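Local coordinates for protein CLPV1 (PDB 4UQW) that probably uses ATP to disassemble the TssB-TssC sheath of the type VI secretion system, here represented by its N domain, at residues K21-A26 with V41-Q46; G34-E39 with R79-S84; S62-A67 with A141-E146; A70-E75 with G135-F140; S91-E96 with P127-A132. One frame throughout, in Å; residues are numbered along the deposited sequence. Where two conformers were deposited one is given.

Contact 1. Residues K21-A26 with V41-Q46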
# COMPACT_ATOMS: atom_id res chain seq x y z
N LYS A 21 2.34 5.58 -9.58
CA LYS A 21 2.03 7.03 -9.55
C LYS A 21 1.67 7.44 -8.14
O LYS A 21 1.96 8.57 -7.71
CB LYS A 21 0.91 7.37 -10.54
CG LYS A 21 1.44 7.33 -12.02
CD LYS A 21 0.28 7.57 -13.01
CE LYS A 21 0.73 7.40 -14.46
NZ LYS A 21 -0.47 7.14 -15.33
N ALA A 22 1.05 6.52 -7.38
CA ALA A 22 0.70 6.90 -6.00
C ALA A 22 1.93 6.94 -5.09
O ALA A 22 1.93 7.69 -4.11
CB ALA A 22 -0.39 5.96 -5.43
N ILE A 23 2.97 6.11 -5.33
CA ILE A 23 4.27 6.23 -4.64
C ILE A 23 4.84 7.63 -4.90
O ILE A 23 5.38 8.30 -3.99
CB ILE A 23 5.37 5.16 -5.18
CG1 ILE A 23 5.10 3.83 -4.54
CG2 ILE A 23 6.85 5.66 -4.90
CD1 ILE A 23 5.39 3.82 -3.03
N GLU A 24 4.82 8.06 -6.15
CA GLU A 24 5.31 9.40 -6.50
C GLU A 24 4.52 10.46 -5.77
O GLU A 24 5.10 11.37 -5.19
CB GLU A 24 5.25 9.58 -8.03
CG GLU A 24 5.82 10.91 -8.47
CD GLU A 24 5.88 11.07 -10.00
OE1 GLU A 24 5.60 10.08 -10.72
OE2 GLU A 24 6.25 12.17 -10.43
N ALA A 25 3.19 10.37 -5.79
CA ALA A 25 2.35 11.36 -5.11
C ALA A 25 2.61 11.33 -3.62
O ALA A 25 2.60 12.40 -2.96
CB ALA A 25 0.87 11.08 -5.39
N ALA A 26 2.79 10.13 -3.05
CA ALA A 26 3.09 10.00 -1.63
C ALA A 26 4.40 10.65 -1.28
O ALA A 26 4.52 11.22 -0.18
CB ALA A 26 3.18 8.54 -1.26
N VAL A 41 1.39 4.72 5.31
CA VAL A 41 0.22 5.58 5.48
C VAL A 41 0.15 6.66 4.35
O VAL A 41 -0.94 6.95 3.84
CB VAL A 41 0.21 6.22 6.88
CG1 VAL A 41 1.39 7.19 7.07
CG2 VAL A 41 -1.11 6.97 7.10
N HIS A 42 1.31 7.19 3.91
CA HIS A 42 1.29 8.15 2.80
C HIS A 42 0.76 7.49 1.54
O HIS A 42 0.00 8.09 0.77
CB HIS A 42 2.70 8.70 2.49
CG HIS A 42 3.31 9.52 3.58
ND1 HIS A 42 4.35 9.03 4.32
CD2 HIS A 42 3.07 10.79 4.02
CE1 HIS A 42 4.75 9.96 5.18
NE2 HIS A 42 3.99 11.03 5.01
N TRP A 43 1.24 6.27 1.27
CA TRP A 43 0.93 5.58 0.01
C TRP A 43 -0.56 5.25 -0.02
O TRP A 43 -1.26 5.50 -1.02
CB TRP A 43 1.74 4.29 -0.06
CG TRP A 43 1.80 3.68 -1.43
CD1 TRP A 43 1.34 4.22 -2.59
CD2 TRP A 43 2.43 2.45 -1.73
NE1 TRP A 43 1.66 3.35 -3.65
CE2 TRP A 43 2.37 2.29 -3.13
CE3 TRP A 43 3.14 1.50 -0.95
CZ2 TRP A 43 2.92 1.15 -3.77
CZ3 TRP A 43 3.69 0.39 -1.56
CH2 TRP A 43 3.57 0.24 -2.98
N PHE A 44 -1.06 4.66 1.08
CA PHE A 44 -2.46 4.25 1.12
C PHE A 44 -3.38 5.50 1.11
O PHE A 44 -4.43 5.50 0.43
CB PHE A 44 -2.74 3.39 2.36
CG PHE A 44 -2.44 1.95 2.12
CD1 PHE A 44 -1.33 1.60 1.41
CD2 PHE A 44 -3.29 0.93 2.59
CE1 PHE A 44 -1.02 0.26 1.17
CE2 PHE A 44 -2.97 -0.42 2.33
CZ PHE A 44 -1.85 -0.73 1.65
N HIS A 45 -2.99 6.56 1.83
CA HIS A 45 -3.78 7.79 1.78
C HIS A 45 -3.86 8.30 0.29
O HIS A 45 -4.94 8.67 -0.19
CB HIS A 45 -3.17 8.82 2.73
CG HIS A 45 -3.77 10.17 2.55
ND1 HIS A 45 -4.94 10.57 3.16
CD2 HIS A 45 -3.37 11.20 1.77
CE1 HIS A 45 -5.20 11.82 2.80
NE2 HIS A 45 -4.27 12.22 1.95
N GLN A 46 -2.74 8.28 -0.41
CA GLN A 46 -2.74 8.77 -1.79
C GLN A 46 -3.55 7.88 -2.71
O GLN A 46 -4.27 8.39 -3.62
CB GLN A 46 -1.30 8.93 -2.33
CG GLN A 46 -0.63 10.18 -1.75
CD GLN A 46 -1.29 11.47 -2.10
OE1 GLN A 46 -1.73 11.73 -3.24
NE2 GLN A 46 -1.43 12.27 -1.10

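Contact 2. Residues G34-E39 with R79-S84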
# COMPACT_ATOMS: atom_id res chain seq x y z
N GLY A 34 7.20 17.59 5.49
CA GLY A 34 8.46 17.46 6.20
C GLY A 34 8.59 16.17 7.00
O GLY A 34 9.35 16.07 7.95
N ASN A 35 7.89 15.12 6.54
CA ASN A 35 8.02 13.82 7.21
C ASN A 35 9.30 13.11 6.72
O ASN A 35 9.69 13.28 5.54
CB ASN A 35 6.79 12.89 6.93
CG ASN A 35 5.45 13.49 7.34
OD1 ASN A 35 4.47 13.37 6.60
ND2 ASN A 35 5.41 14.19 8.52
N PRO A 36 9.98 12.34 7.57
CA PRO A 36 11.30 11.87 7.16
C PRO A 36 11.28 10.69 6.20
O PRO A 36 12.25 10.51 5.41
CB PRO A 36 11.98 11.46 8.48
CG PRO A 36 10.82 11.17 9.41
CD PRO A 36 9.75 12.19 9.02
N TYR A 37 10.18 9.92 6.21
CA TYR A 37 10.08 8.70 5.36
C TYR A 37 8.75 8.63 4.71
O TYR A 37 7.72 8.90 5.35
CB TYR A 37 10.31 7.37 6.20
CG TYR A 37 11.71 7.36 6.78
CD1 TYR A 37 12.80 7.01 5.97
CD2 TYR A 37 11.95 7.81 8.08
CE1 TYR A 37 14.10 7.09 6.45
CE2 TYR A 37 13.24 7.90 8.57
CZ TYR A 37 14.30 7.53 7.76
OH TYR A 37 15.58 7.63 8.24
N VAL A 38 8.75 8.25 3.43
CA VAL A 38 7.52 7.91 2.73
C VAL A 38 7.04 6.53 3.25
O VAL A 38 7.74 5.53 3.13
CB VAL A 38 7.74 7.84 1.23
CG1 VAL A 38 6.40 7.68 0.54
CG2 VAL A 38 8.41 9.14 0.76
N GLU A 39 5.89 6.55 3.93
CA GLU A 39 5.41 5.37 4.65
C GLU A 39 4.21 4.77 4.00
O GLU A 39 3.61 5.34 3.08
CB GLU A 39 5.00 5.76 6.07
CG GLU A 39 6.21 6.17 6.93
CD GLU A 39 5.82 6.32 8.38
OE1 GLU A 39 4.72 5.86 8.78
OE2 GLU A 39 6.63 6.93 9.11
N ARG A 79 0.18 12.77 12.90
CA ARG A 79 1.02 12.44 14.03
C ARG A 79 2.48 12.12 13.66
O ARG A 79 3.35 12.08 14.54
CB ARG A 79 0.41 11.26 14.81
CG ARG A 79 -0.89 11.62 15.57
CD ARG A 79 -1.41 10.42 16.38
NE ARG A 79 -2.78 10.58 16.86
CZ ARG A 79 -3.83 9.91 16.39
NH1 ARG A 79 -3.67 9.01 15.42
NH2 ARG A 79 -5.05 10.13 16.89
N LEU A 80 2.79 11.91 12.38
CA LEU A 80 4.18 11.67 12.02
C LEU A 80 5.09 12.81 12.39
O LEU A 80 4.67 13.96 12.44
CB LEU A 80 4.29 11.45 10.50
CG LEU A 80 3.51 10.26 9.95
CD1 LEU A 80 3.59 10.22 8.43
CD2 LEU A 80 4.14 9.02 10.53
N PRO A 81 6.37 12.49 12.63
CA PRO A 81 7.31 13.58 12.91
C PRO A 81 7.45 14.53 11.72
O PRO A 81 7.37 14.08 10.55
CB PRO A 81 8.62 12.86 13.23
CG PRO A 81 8.48 11.50 12.84
CD PRO A 81 7.01 11.17 12.60
N ARG A 82 7.64 15.82 12.01
CA ARG A 82 7.68 16.84 10.97
C ARG A 82 8.96 17.63 11.03
O ARG A 82 9.81 17.38 11.87
CB ARG A 82 6.51 17.81 11.07
CG ARG A 82 5.12 17.21 10.90
CD ARG A 82 4.01 18.24 11.25
NE ARG A 82 2.65 17.72 11.01
CZ ARG A 82 1.53 18.45 11.04
NH1 ARG A 82 1.59 19.76 11.31
NH2 ARG A 82 0.35 17.88 10.82
N GLY A 83 9.08 18.60 10.12
CA GLY A 83 10.24 19.46 10.07
C GLY A 83 11.55 18.74 9.85
O GLY A 83 12.61 19.17 10.31
N SER A 84 11.49 17.64 9.12
CA SER A 84 12.67 16.87 8.82
C SER A 84 13.52 17.71 7.90
O SER A 84 13.04 18.22 6.89
CB SER A 84 12.29 15.53 8.17
OG SER A 84 13.44 14.80 7.81
O HOH W 1 2.90 14.99 10.19

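Contact 3. Residues S62-A67 with A141-E146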
# COMPACT_ATOMS: atom_id res chain seq x y z
N SER A 62 -15.11 -5.65 2.07
CA SER A 62 -14.71 -6.21 3.36
C SER A 62 -15.54 -5.70 4.51
O SER A 62 -15.36 -6.12 5.65
CB SER A 62 -13.25 -5.90 3.66
OG SER A 62 -12.38 -6.53 2.70
N GLY A 63 -16.44 -4.75 4.25
CA GLY A 63 -17.25 -4.19 5.33
C GLY A 63 -16.53 -3.20 6.24
O GLY A 63 -16.92 -3.00 7.39
N ILE A 64 -15.45 -2.62 5.73
CA ILE A 64 -14.77 -1.51 6.42
C ILE A 64 -15.56 -0.25 6.24
O ILE A 64 -16.21 -0.02 5.22
CB ILE A 64 -13.32 -1.34 5.87
CG1 ILE A 64 -12.43 -2.44 6.45
CG2 ILE A 64 -12.73 0.05 6.18
CD1 ILE A 64 -10.99 -2.52 5.78
N ASP A 65 -15.59 0.59 7.30
CA ASP A 65 -16.23 1.91 7.23
C ASP A 65 -15.23 2.85 6.56
O ASP A 65 -14.21 3.23 7.15
CB ASP A 65 -16.61 2.40 8.66
CG ASP A 65 -17.13 3.82 8.68
OD1 ASP A 65 -17.17 4.48 7.62
OD2 ASP A 65 -17.51 4.30 9.77
N PRO A 66 -15.47 3.23 5.29
CA PRO A 66 -14.44 4.04 4.62
C PRO A 66 -14.25 5.40 5.26
O PRO A 66 -13.14 5.95 5.17
CB PRO A 66 -14.98 4.20 3.18
CG PRO A 66 -16.45 3.90 3.28
CD PRO A 66 -16.67 2.97 4.45
N ALA A 67 -15.29 5.91 5.92
CA ALA A 67 -15.13 7.21 6.56
C ALA A 67 -14.25 7.04 7.82
O ALA A 67 -13.44 7.93 8.15
CB ALA A 67 -16.50 7.79 6.94
N ALA A 141 -8.15 -4.63 10.60
CA ALA A 141 -8.32 -5.93 11.20
C ALA A 141 -9.54 -6.65 10.68
O ALA A 141 -9.68 -7.87 10.85
CB ALA A 141 -8.38 -5.80 12.72
N LYS A 142 -10.41 -5.94 9.98
CA LYS A 142 -11.59 -6.57 9.36
C LYS A 142 -11.24 -7.31 8.04
O LYS A 142 -12.03 -8.12 7.54
CB LYS A 142 -12.66 -5.51 9.08
CG LYS A 142 -13.22 -4.86 10.37
CD LYS A 142 -14.17 -3.73 10.11
CE LYS A 142 -14.54 -3.12 11.46
NZ LYS A 142 -15.50 -2.03 11.34
N LEU A 143 -10.06 -7.05 7.48
CA LEU A 143 -9.66 -7.76 6.27
C LEU A 143 -9.42 -9.22 6.55
O LEU A 143 -8.82 -9.58 7.55
CB LEU A 143 -8.41 -7.17 5.66
CG LEU A 143 -8.51 -5.72 5.22
CD1 LEU A 143 -7.15 -5.27 4.79
CD2 LEU A 143 -9.52 -5.60 4.11
N LYS A 144 -9.83 -10.05 5.62
CA LYS A 144 -9.66 -11.50 5.81
C LYS A 144 -8.90 -12.01 4.63
O LYS A 144 -9.47 -12.11 3.54
CB LYS A 144 -11.03 -12.22 5.91
CG LYS A 144 -11.91 -11.82 7.12
CD LYS A 144 -11.12 -11.90 8.41
CE LYS A 144 -11.80 -11.14 9.57
NZ LYS A 144 -10.81 -10.62 10.57
N VAL A 145 -7.61 -12.31 4.80
CA VAL A 145 -6.80 -12.63 3.62
C VAL A 145 -7.28 -13.90 2.91
O VAL A 145 -7.07 -14.03 1.70
CB VAL A 145 -5.29 -12.70 4.01
CG1 VAL A 145 -4.96 -13.94 4.85
CG2 VAL A 145 -4.38 -12.69 2.73
N GLU A 146 -7.89 -14.85 3.62
CA GLU A 146 -8.38 -16.05 2.96
C GLU A 146 -9.48 -15.72 1.96
O GLU A 146 -9.56 -16.32 0.87
CB GLU A 146 -8.92 -17.05 4.01
CG GLU A 146 -7.93 -17.48 5.09
CD GLU A 146 -6.61 -18.00 4.54
OE1 GLU A 146 -6.62 -18.64 3.46
OE2 GLU A 146 -5.56 -17.76 5.19
O HOH W 2 -11.44 -9.10 3.57
O HOH W 3 -14.27 -8.65 5.93

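Contact 4. Residues A70-E75 with G135-F140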
# COMPACT_ATOMS: atom_id res chain seq x y z
N ALA A 70 -10.72 6.76 6.60
CA ALA A 70 -10.17 8.06 6.19
C ALA A 70 -9.74 8.89 7.42
O ALA A 70 -8.67 9.51 7.42
CB ALA A 70 -11.20 8.82 5.39
N LYS A 71 -10.57 8.86 8.45
CA LYS A 71 -10.30 9.57 9.70
C LYS A 71 -8.99 9.03 10.32
O LYS A 71 -8.09 9.78 10.80
CB LYS A 71 -11.46 9.43 10.69
CG LYS A 71 -11.29 10.10 12.03
CD LYS A 71 -12.56 9.92 12.82
CE LYS A 71 -12.56 10.71 14.10
NZ LYS A 71 -11.48 10.21 14.98
N ASP A 72 -8.88 7.70 10.38
CA ASP A 72 -7.72 7.11 10.99
C ASP A 72 -6.44 7.43 10.21
O ASP A 72 -5.38 7.66 10.84
CB ASP A 72 -7.90 5.58 11.07
CG ASP A 72 -8.93 5.16 12.15
OD1 ASP A 72 -9.30 5.98 13.04
OD2 ASP A 72 -9.44 4.02 12.10
N LEU A 73 -6.49 7.38 8.87
CA LEU A 73 -5.28 7.64 8.10
C LEU A 73 -4.87 9.08 8.24
O LEU A 73 -3.65 9.38 8.35
CB LEU A 73 -5.48 7.30 6.61
CG LEU A 73 -5.74 5.81 6.37
CD1 LEU A 73 -5.93 5.64 4.84
CD2 LEU A 73 -4.58 4.94 6.84
N THR A 74 -5.83 10.00 8.25
CA THR A 74 -5.55 11.44 8.43
C THR A 74 -4.89 11.68 9.77
O THR A 74 -3.88 12.40 9.90
CB THR A 74 -6.82 12.28 8.35
OG1 THR A 74 -7.34 12.23 7.01
CG2 THR A 74 -6.52 13.70 8.76
N GLU A 75 -5.44 11.06 10.81
CA GLU A 75 -4.85 11.21 12.13
C GLU A 75 -3.42 10.62 12.22
O GLU A 75 -2.51 11.27 12.80
CB GLU A 75 -5.79 10.64 13.20
CG GLU A 75 -7.07 11.49 13.24
CD GLU A 75 -8.07 11.06 14.30
OE1 GLU A 75 -7.72 10.11 15.04
OE2 GLU A 75 -9.18 11.68 14.40
N GLY A 135 -2.01 -0.95 12.88
CA GLY A 135 -1.62 0.19 13.68
C GLY A 135 -2.13 1.51 13.09
O GLY A 135 -2.49 2.41 13.84
N LEU A 136 -2.22 1.61 11.78
CA LEU A 136 -2.79 2.77 11.11
C LEU A 136 -4.29 2.88 11.31
O LEU A 136 -4.82 3.97 11.55
CB LEU A 136 -2.47 2.72 9.61
CG LEU A 136 -0.98 2.75 9.27
CD1 LEU A 136 -0.79 2.74 7.77
CD2 LEU A 136 -0.34 4.00 9.87
N SER A 137 -4.98 1.75 11.21
CA SER A 137 -6.44 1.75 11.46
C SER A 137 -6.87 0.38 11.89
O SER A 137 -6.60 -0.62 11.18
CB SER A 137 -7.23 2.13 10.19
OG SER A 137 -8.63 2.07 10.46
N ALA A 138 -7.60 0.33 13.02
CA ALA A 138 -8.21 -0.91 13.42
C ALA A 138 -9.20 -1.43 12.39
O ALA A 138 -9.48 -2.64 12.38
CB ALA A 138 -8.90 -0.75 14.77
N GLU A 139 -9.66 -0.58 11.46
CA GLU A 139 -10.54 -1.07 10.37
C GLU A 139 -9.85 -2.18 9.60
O GLU A 139 -10.50 -3.11 9.09
CB GLU A 139 -10.93 0.05 9.37
CG GLU A 139 -11.90 1.09 10.00
CD GLU A 139 -13.18 0.44 10.44
OE1 GLU A 139 -13.92 -0.13 9.64
OE2 GLU A 139 -13.55 0.54 11.66
N PHE A 140 -8.53 -2.10 9.45
CA PHE A 140 -7.87 -3.14 8.65
C PHE A 140 -7.84 -4.52 9.30
O PHE A 140 -7.58 -5.51 8.61
CB PHE A 140 -6.44 -2.73 8.31
CG PHE A 140 -6.32 -1.59 7.32
CD1 PHE A 140 -6.85 -1.70 6.05
CD2 PHE A 140 -5.59 -0.45 7.66
CE1 PHE A 140 -6.68 -0.67 5.11
CE2 PHE A 140 -5.38 0.56 6.70
CZ PHE A 140 -5.93 0.43 5.44
O HOH W 4 -4.86 6.72 13.37

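Contact 5. Residues S91-E96 with P127-A132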
# COMPACT_ATOMS: atom_id res chain seq x y z
N SER A 91 10.31 4.40 3.55
CA SER A 91 10.26 3.42 4.63
C SER A 91 10.63 1.99 4.17
O SER A 91 10.19 1.55 3.10
CB SER A 91 8.84 3.38 5.17
OG SER A 91 8.67 2.36 6.17
N SER A 92 11.37 1.28 5.02
CA SER A 92 11.62 -0.11 4.73
C SER A 92 10.30 -0.87 4.51
O SER A 92 10.23 -1.80 3.72
CB SER A 92 12.44 -0.73 5.86
OG SER A 92 12.70 -2.10 5.61
N HIS A 93 9.23 -0.53 5.23
CA HIS A 93 7.98 -1.26 5.02
C HIS A 93 7.39 -1.06 3.65
O HIS A 93 6.66 -1.94 3.15
CB HIS A 93 6.94 -0.86 6.10
CG HIS A 93 7.20 -1.50 7.43
ND1 HIS A 93 6.62 -1.03 8.59
CD2 HIS A 93 7.96 -2.56 7.79
CE1 HIS A 93 6.98 -1.80 9.60
NE2 HIS A 93 7.78 -2.76 9.14
N VAL A 94 7.65 0.09 2.99
CA VAL A 94 7.12 0.28 1.67
C VAL A 94 7.88 -0.66 0.69
O VAL A 94 7.24 -1.36 -0.13
CB VAL A 94 7.28 1.77 1.25
CG1 VAL A 94 7.12 1.94 -0.25
CG2 VAL A 94 6.24 2.57 2.02
N GLU A 95 9.21 -0.76 0.84
CA GLU A 95 10.00 -1.71 0.01
C GLU A 95 9.48 -3.13 0.25
O GLU A 95 9.29 -3.90 -0.69
CB GLU A 95 11.52 -1.71 0.32
CG GLU A 95 12.17 -0.35 0.05
CD GLU A 95 13.65 -0.40 0.40
OE1 GLU A 95 14.11 -1.34 1.11
OE2 GLU A 95 14.40 0.47 -0.03
N GLU A 96 9.31 -3.48 1.52
CA GLU A 96 8.92 -4.86 1.82
C GLU A 96 7.54 -5.17 1.27
O GLU A 96 7.28 -6.29 0.77
CB GLU A 96 8.91 -5.05 3.34
CG GLU A 96 8.98 -6.53 3.69
CD GLU A 96 9.09 -6.81 5.18
OE1 GLU A 96 9.41 -5.87 6.02
OE2 GLU A 96 8.80 -8.00 5.49
N PRO A 127 3.56 -10.99 9.05
CA PRO A 127 3.08 -10.46 10.33
C PRO A 127 3.53 -9.05 10.69
O PRO A 127 2.71 -8.25 11.20
CB PRO A 127 3.63 -11.47 11.32
CG PRO A 127 3.57 -12.77 10.52
CD PRO A 127 3.97 -12.40 9.12
N SER A 128 4.79 -8.71 10.41
CA SER A 128 5.25 -7.34 10.74
C SER A 128 4.53 -6.27 9.92
O SER A 128 4.23 -5.15 10.45
CB SER A 128 6.75 -7.23 10.52
OG SER A 128 7.04 -7.53 9.17
N LEU A 129 4.22 -6.55 8.66
CA LEU A 129 3.50 -5.58 7.82
C LEU A 129 2.04 -5.52 8.22
O LEU A 129 1.48 -4.43 8.27
CB LEU A 129 3.61 -5.96 6.31
CG LEU A 129 5.05 -5.99 5.83
CD1 LEU A 129 5.02 -6.38 4.35
CD2 LEU A 129 5.76 -4.63 5.99
N ARG A 130 1.45 -6.66 8.57
CA ARG A 130 0.05 -6.63 8.98
C ARG A 130 -0.10 -5.83 10.29
O ARG A 130 -1.07 -5.08 10.44
CB ARG A 130 -0.49 -8.06 9.13
CG ARG A 130 -1.95 -8.06 9.64
CD ARG A 130 -2.54 -9.44 9.76
NE ARG A 130 -1.55 -10.46 10.09
CZ ARG A 130 -1.23 -10.85 11.32
NH1 ARG A 130 -1.82 -10.30 12.37
NH2 ARG A 130 -0.31 -11.81 11.49
N HIS A 131 0.89 -5.94 11.16
CA HIS A 131 0.83 -5.20 12.43
C HIS A 131 0.97 -3.72 12.17
O HIS A 131 0.27 -2.87 12.81
CB HIS A 131 1.93 -5.73 13.38
CG HIS A 131 2.06 -4.99 14.67
ND1 HIS A 131 1.15 -5.12 15.69
CD2 HIS A 131 3.00 -4.12 15.10
CE1 HIS A 131 1.52 -4.35 16.71
NE2 HIS A 131 2.64 -3.73 16.37
N ALA A 132 1.84 -3.36 11.22
CA ALA A 132 1.95 -1.94 10.87
C ALA A 132 0.65 -1.39 10.31
O ALA A 132 0.21 -0.28 10.65
CB ALA A 132 3.10 -1.73 9.86
O HOH W 5 9.48 -6.47 8.49

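Contact 1. Residues K21-A26 with V41-Q46
Ile23 lies over one face of the Trp43 indole, a CH-pi contact at the heart of this helix pair. Ile23 CD1 stands 3.5 Å from the centroid of the six-membered ring of Trp43, near the ring normal. Ile23 CG1 comes to 3.4 Å from Trp43 CE2. Ala22 CB meets the same indole at its edge, in plane, 3.8 Å from Trp43 CD1. Trp43 CG is anti to the backbone N (chi1 -165°), from where the indole reaches Ile23.

Small-residue packing brings the backbones together. Ala26 CB touches His42 CB at 3.8 Å. The helix segments 21-26 and 41-46 approach to 8.3 Å between axes, at 117° between their directions. Gln46 bends at chi2 (-62°). Its CG lies 3.7 Å from Ala26 N, and its OE1 is 3.4 Å from Ala25 CB.

No hydrogen bond crosses the contact. Trp43 NE1 and Ile23 N are close, but both are donors; NE1 bonds to Ala19 O. The His42 ring is held at both nitrogens, ND1 by Glu39 N and NE2 by Asn35 OD1, consistent with a proton on NE2.

Val94 and Val98 of helix 92-108 pack on Trp43, and Leu77 of helix 66-79 packs on His42. A bound benzamidine, probably from the crystallisation liquor, marks a pocket about 5 Å from the Ile23 side chain. The contact joins helices 17-33 and 40-49 of this mainly helical Clp N-terminal domain.

Contact 2. Residues G34-E39 with R79-S84
Gly34 O accepts a hydrogen bond from Ser84 N at 2.9 Å. The donor lies in the carbonyl plane, on a lone pair, and the N-H points well at the oxygen (155°). Gly83 N is also near Gly34 O, but the angle is too poor for a bond.

Asn35 makes the second direct bond. Its ND2 donates to Pro81 O at 2.8 Å. Pro81 O lies in the amide plane of Asn35, while the donor sits above the Pro81 carbonyl plane. Asn35 CA also points its hydrogen at Pro81 O, 3.4 Å away. Asn35 CG sits beside the backbone N (chi1 -57°), from where ND2 reaches Pro81 O. ND2 gives a further bond to water 1, at 3.1 Å. The same water accepts from Arg82 NE at 2.9 Å, at the edge of the guanidinium, and can donate to Leu80 O. With OD1 bound to His42, both ends of this amide are engaged.

The segment 34-39 opens with a Schellman motif. Gly34 ends helix 17-33 with positive phi (73°). The chain then runs into the short strand 37-38, which pairs in parallel with strand 89-90.

Pro36 CD lies 4.1 Å from Pro81 CG, an apolar contact with the rings crossing at about a right angle. The Leu80 CD2 methyl packs against the Glu39 carboxylate, 3.5 Å from OE2, the side chains sliding past in opposite directions. Ser84 OG bonds outside the contact, to Ser86 OG.

Contact 3. Residues S62-A67 with A141-E146
Ile64 and Leu143 meet through the ends of their side chains, and their torsions bring them there. Ile64 CG1 is anti to the carbonyl carbon (chi1 -76°). Its chi2 of 170° then puts CD1 in an extended position, 3.8 Å from Leu143 CD2. Leu143 CG is likewise anti to its carbonyl carbon, and the two side chains cross at a slant. Lys142 CB packs on Ile64 CG1 at 4.0 Å. Farther out, Lys142 CD passes 3.9 Å from Gly63 O.

No direct hydrogen bond links the segments. Water 3 bridges them instead. It donates to Ser62 O at 2.8 Å and also to Lys142 O. Water 2 similarly joins Ser62 OG to Lys144 N, but Ser62 has two deposited conformers, so this link is less certain. In the given conformer Ser62 OG bonds to Ile58 O as well.

Both segments run through a turn into the start of a helix. Gly63 forms a Schellman motif at the end of helix 54-61. Asp65 is the N-cap of helix 66-79. Its OD1 accepts from Ala67 N at 2.9 Å, with the donor above the carboxylate plane. On the other segment, Lys144 is the N-cap residue of helix 145-150. Its NZ turns back to Ala141 O at 3.0 Å, in the carbonyl plane.

Glu139 ties the two turns together from outside: its OE1 takes Asp65 N and forms a salt bridge with Lys142 NZ. Ile58, Val120 and Leu124 pack against Leu143, which is buried.

Contact 4. Residues A70-E75 with G135-F140
Phe140 and Leu73 touch at the ring edge: Leu73 CD2 lies near the ring plane, 4.5 Å from Phe140 CE2. The other flat group is the Asp72 carboxylate. Its OD2 uses the anti lone pair to accept from Ser137 OG at 2.7 Å.

Ser137 builds an ST turn where helix 127-136 ends. Its OG is anti to the backbone N (chi1 178°). This oxygen donates to Asp72 and accepts from Glu139 N at 3.0 Å, so one hydroxyl binds both the neighbouring helix and its own turn. A short 3-10 segment, 138-140, follows.

Beside this polar link the packing is apolar. Leu73 CD2 meets Leu136 CB at 4.1 Å, the side chains crossing at a slant. Val41 and Leu48 of helix 40-49 also pack on Leu73, and Phe44 packs on Phe140.

The carboxylates of Asp72 and Glu139 do not meet; Asp72 OD2 and Glu139 OE2 are 5.4 Å apart. The salt bridge of Glu139 to Lys142 may ease the repulsion. Within helix 66-79, Lys71 NZ forms a salt bridge with Glu75 OE2. Water 4 can donate to Asp72 O and only weakly to Leu136 O. Asp72 CB comes within 3.5 Å of Leu136 O.

Contact 5. Residues S91-E96 with P127-A132
Leu129 is the apolar centre of this contact, touching both His93 and Glu96. Its CD2 comes to 3.5 Å from His93 CD2, and the two side chains slide past each other in opposite directions. Leu129 CD1 meets Glu96 CG at 4.0 Å. Glu96 CG is anti to the backbone N (chi1 -161°), and the chain is extended beyond it. Ala132 CB adds a touch on His93, 3.8 Å from ND1.

The polar link is a water. Glu96 OE2 and Ser128 OG are 4.1 Å apart and make no direct bond. Water 5 joins the pair, donating to Glu96 OE1 at a doubtfully short 2.5 Å and lying 2.7 Å from Ser128 OG.

Ser91 caps the first helix, its OG accepting from His93 N. The segments 92-96 and 127-132 are 10.8 Å apart between axes, with 122° between their N-to-C directions. Val94 points away from the contact and packs on Phe12, and Glu95 forms a salt bridge with Arg8. Arg8 and Phe12 belong to the benzamidine pocket.

One leucine thus supplies much of the apolar contact near the surface. The Glu96 carboxylate reaches the second helix through one water, which donates to it, as an ionised carboxylate would accept.

Overall arrangement
Contact 1 is the buried one of the five, built on an aromatic face and alanines with no bond across. Contacts 2 and 5 lie at the surface. Contact 2 relies on direct and water-mediated bonds, while contact 5 mixes leucine packing with one water bridge. Contacts 3 and 4 are partly buried and share helix 66-79. Contact 3 has no direct bond and is bridged by waters; contact 4 has a direct hydroxyl-to-carboxylate bond. Contacts 4 and 5 share helix 127-136. Contact 1 touches contacts 2, 4 and 5, through His42, Val41 and Ile23 among others. Contacts 2 and 5 meet where Val38 O accepts from Ser91 N. Contact 3 touches neither contact 1 nor contact 2.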